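Local coordinates for protein dephospho-CoA kinase (Mycobacterium paratuberculosis, PDB 6N39) that probably phosphorylates the 3'-hydroxyl of dephospho-coenzyme A with ATP, the last step of coenzyme A biosynthesis, at residues Q196-E200 and R201-F205. Numbering follows the deposited sequence.
Sequences QVWNE and RIVPF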
ATOM      1  N   GLN A 196     -18.367   7.611  -5.082  1.00 37.48           N
ATOM      2  CA  GLN A 196     -17.698   7.216  -6.317  1.00 43.43           C
ATOM      3  C   GLN A 196     -16.515   6.292  -6.021  1.00 37.34           C
ATOM      4  O   GLN A 196     -16.329   5.255  -6.670  1.00 33.19           O
ATOM      5  CB  GLN A 196     -17.237   8.486  -7.021  1.00 43.28           C
ATOM      6  CG  GLN A 196     -17.253   8.544  -8.488  1.00 62.83           C
ATOM      7  CD  GLN A 196     -17.135   9.995  -8.931  1.00 81.07           C
ATOM      8  OE1 GLN A 196     -16.032  10.501  -9.147  1.00 81.36           O
ATOM      9  NE2 GLN A 196     -18.276  10.683  -9.020  1.00 83.12           N
ATOM     10  N   VAL A 197     -15.698   6.671  -5.045  1.00 32.95           N
ATOM     11  CA  VAL A 197     -14.567   5.832  -4.646  1.00 36.00           C
ATOM     12  C   VAL A 197     -15.054   4.514  -4.055  1.00 36.00           C
ATOM     13  O   VAL A 197     -14.487   3.444  -4.324  1.00 31.28           O
ATOM     14  CB  VAL A 197     -13.671   6.603  -3.662  1.00 39.85           C
ATOM     15  CG1 VAL A 197     -12.751   5.651  -2.919  1.00 42.56           C
ATOM     16  CG2 VAL A 197     -12.879   7.666  -4.414  1.00 38.90           C
ATOM     17  N   TRP A 198     -16.128   4.567  -3.266  1.00 34.73           N
ATOM     18  CA  TRP A 198     -16.743   3.361  -2.720  1.00 34.84           C
ATOM     19  C   TRP A 198     -17.151   2.392  -3.824  1.00 34.61           C
ATOM     20  O   TRP A 198     -16.755   1.223  -3.819  1.00 35.74           O
ATOM     21  CB  TRP A 198     -17.962   3.742  -1.877  1.00 34.75           C
ATOM     22  CG  TRP A 198     -18.535   2.579  -1.142  1.00 32.65           C
ATOM     23  CD1 TRP A 198     -19.608   1.826  -1.499  1.00 36.05           C
ATOM     24  CD2 TRP A 198     -18.027   2.007   0.064  1.00 31.48           C
ATOM     25  NE1 TRP A 198     -19.824   0.835  -0.571  1.00 35.36           N
ATOM     26  CE2 TRP A 198     -18.855   0.919   0.391  1.00 32.25           C
ATOM     27  CE3 TRP A 198     -16.948   2.313   0.898  1.00 30.56           C
ATOM     28  CZ2 TRP A 198     -18.653   0.145   1.529  1.00 37.52           C
ATOM     29  CZ3 TRP A 198     -16.747   1.547   2.023  1.00 34.44           C
ATOM     30  CH2 TRP A 198     -17.594   0.473   2.327  1.00 34.96           C
ATOM     31  N   ASN A 199     -17.949   2.867  -4.786  1.00 33.54           N
ATOM     32  CA  ASN A 199     -18.500   1.986  -5.811  1.00 29.74           C
ATOM     33  C   ASN A 199     -17.430   1.521  -6.792  1.00 41.08           C
ATOM     34  O   ASN A 199     -17.480   0.388  -7.276  1.00 32.58           O
ATOM     35  CB  ASN A 199     -19.596   2.693  -6.610  1.00 34.90           C
ATOM     36  CG  ASN A 199     -20.894   2.895  -5.824  1.00 38.19           C
ATOM     37  OD1 ASN A 199     -20.996   2.556  -4.651  1.00 32.22           O
ATOM     38  ND2 ASN A 199     -21.890   3.473  -6.487  1.00 31.47           N
ATOM     39  N   GLU A 200     -16.503   2.399  -7.162  1.00 34.60           N
ATOM     40  CA  GLU A 200     -15.595   2.075  -8.255  1.00 36.81           C
ATOM     41  C   GLU A 200     -14.319   1.381  -7.792  1.00 31.45           C
ATOM     42  O   GLU A 200     -13.653   0.735  -8.609  1.00 38.31           O
ATOM     43  CB  GLU A 200     -15.228   3.347  -9.028  1.00 36.85           C
ATOM     44  CG  GLU A 200     -16.380   3.855  -9.886  1.00 38.82           C
ATOM     45  CD  GLU A 200     -16.159   5.285 -10.387  1.00 50.71           C
ATOM     46  OE1 GLU A 200     -14.998   5.751 -10.386  1.00 46.37           O
ATOM     47  OE2 GLU A 200     -17.155   5.940 -10.768  1.00 51.19           O
ATOM     48  N   ARG A 201     -13.973   1.479  -6.514  1.00 31.84           N
ATOM     49  CA  ARG A 201     -12.695   0.949  -6.063  1.00 36.13           C
ATOM     50  C   ARG A 201     -12.830   0.098  -4.801  1.00 33.19           C
ATOM     51  O   ARG A 201     -12.335  -1.032  -4.757  1.00 36.27           O
ATOM     52  CB  ARG A 201     -11.705   2.098  -5.835  1.00 37.52           C
ATOM     53  CG  ARG A 201     -10.275   1.626  -5.939  1.00 42.00           C
ATOM     54  CD  ARG A 201      -9.293   2.750  -6.053  1.00 37.14           C
ATOM     55  NE  ARG A 201      -7.962   2.257  -5.747  1.00 34.71           N
ATOM     56  CZ  ARG A 201      -6.876   3.010  -5.772  1.00 42.94           C
ATOM     57  NH1 ARG A 201      -6.970   4.297  -6.107  1.00 40.88           N
ATOM     58  NH2 ARG A 201      -5.700   2.471  -5.487  1.00 43.03           N
ATOM     59  N   ILE A 202     -13.519   0.599  -3.782  1.00 32.62           N
ATOM     60  CA  ILE A 202     -13.539  -0.110  -2.508  1.00 29.82           C
ATOM     61  C   ILE A 202     -14.416  -1.352  -2.581  1.00 37.85           C
ATOM     62  O   ILE A 202     -14.010  -2.432  -2.134  1.00 40.76           O
ATOM     63  CB  ILE A 202     -13.966   0.833  -1.372  1.00 33.41           C
ATOM     64  CG1 ILE A 202     -12.884   1.898  -1.166  1.00 39.14           C
ATOM     65  CG2 ILE A 202     -14.140   0.049  -0.066  1.00 31.42           C
ATOM     66  CD1 ILE A 202     -13.294   3.033  -0.259  1.00 40.43           C
ATOM     67  N   VAL A 203     -15.631  -1.230  -3.144  1.00 31.76           N
ATOM     68  CA  VAL A 203     -16.507  -2.399  -3.251  1.00 30.13           C
ATOM     69  C   VAL A 203     -15.840  -3.535  -4.025  1.00 38.64           C
ATOM     70  O   VAL A 203     -15.786  -4.664  -3.505  1.00 34.24           O
ATOM     71  CB  VAL A 203     -17.870  -1.993  -3.841  1.00 34.36           C
ATOM     72  CG1 VAL A 203     -18.599  -3.212  -4.372  1.00 36.46           C
ATOM     73  CG2 VAL A 203     -18.740  -1.265  -2.783  1.00 33.97           C
ATOM     74  N   PRO A 204     -15.332  -3.329  -5.247  1.00 36.32           N
ATOM     75  CA  PRO A 204     -14.677  -4.453  -5.939  1.00 39.47           C
ATOM     76  C   PRO A 204     -13.392  -4.919  -5.257  1.00 37.04           C
ATOM     77  O   PRO A 204     -13.113  -6.117  -5.285  1.00 36.13           O
ATOM     78  CB  PRO A 204     -14.422  -3.906  -7.356  1.00 33.49           C
ATOM     79  CG  PRO A 204     -14.445  -2.410  -7.209  1.00 34.61           C
ATOM     80  CD  PRO A 204     -15.407  -2.122  -6.098  1.00 33.83           C
ATOM     81  N   PHE A 205     -12.618  -4.028  -4.626  1.00 34.79           N
ATOM     82  CA  PHE A 205     -11.441  -4.453  -3.869  1.00 33.87           C
ATOM     83  C   PHE A 205     -11.829  -5.456  -2.784  1.00 39.26           C
ATOM     84  O   PHE A 205     -11.265  -6.558  -2.701  1.00 34.64           O
ATOM     85  CB  PHE A 205     -10.751  -3.219  -3.267  1.00 30.81           C
ATOM     86  CG  PHE A 205      -9.335  -3.458  -2.738  1.00 30.93           C
ATOM     87  CD1 PHE A 205      -8.719  -4.704  -2.818  1.00 25.52           C
ATOM     88  CD2 PHE A 205      -8.622  -2.403  -2.165  1.00 33.24           C
ATOM     89  CE1 PHE A 205      -7.409  -4.898  -2.331  1.00 28.39           C
ATOM     90  CE2 PHE A 205      -7.330  -2.582  -1.669  1.00 36.27           C
ATOM     91  CZ  PHE A 205      -6.712  -3.835  -1.764  1.00 32.11           C
TER
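With CG set opposite the backbone nitrogen (chi1 -173°), the indole of W198 reaches along the helix to meet I202 and V203, four and five residues on; in I202, CG1 lies beside the backbone nitrogen (chi1 -67°), which sets the CG2 branch opposite that nitrogen and against the ring. The contact sits on helix 187-210, which makes a wider pi-type turn at 198-200 than an alpha helix would. V197 O takes two backbone hydrogen bonds, from R201 N at 3.0 Å and, straighter, from I202 N at 3.1 Å, and V203 N then reaches back five residues to W198 O at 2.8 Å. A proline fits directly after this turn, since P204 has no N-H to offer; its CD rests 3.5 Å from N199 O, and the helix is kinked there. A broad tryptophan can serve two branched neighbours at once: I202 CG2 makes a CH-pi contact over the six-membered ring, 4.1 Å from its centroid, while V203 CG2 covers the pyrrole part of the same face. Beta-branched I202 also sends CD1 to V197 CG1, 3.8 Å away, and these two apolar residues suit the buried side of the helix, which packs on the parallel sheet of the P-loop kinase fold, V197 against I179 and I202 against I12 and V115. R201 instead extends its long chain off the helix to a salt bridge with D334, tying the kinase part to the C-terminal UPF0157 region. At the ring's nitrogen end the packing is tight, V203 CG2 standing 3.2 Å from W198 NE1.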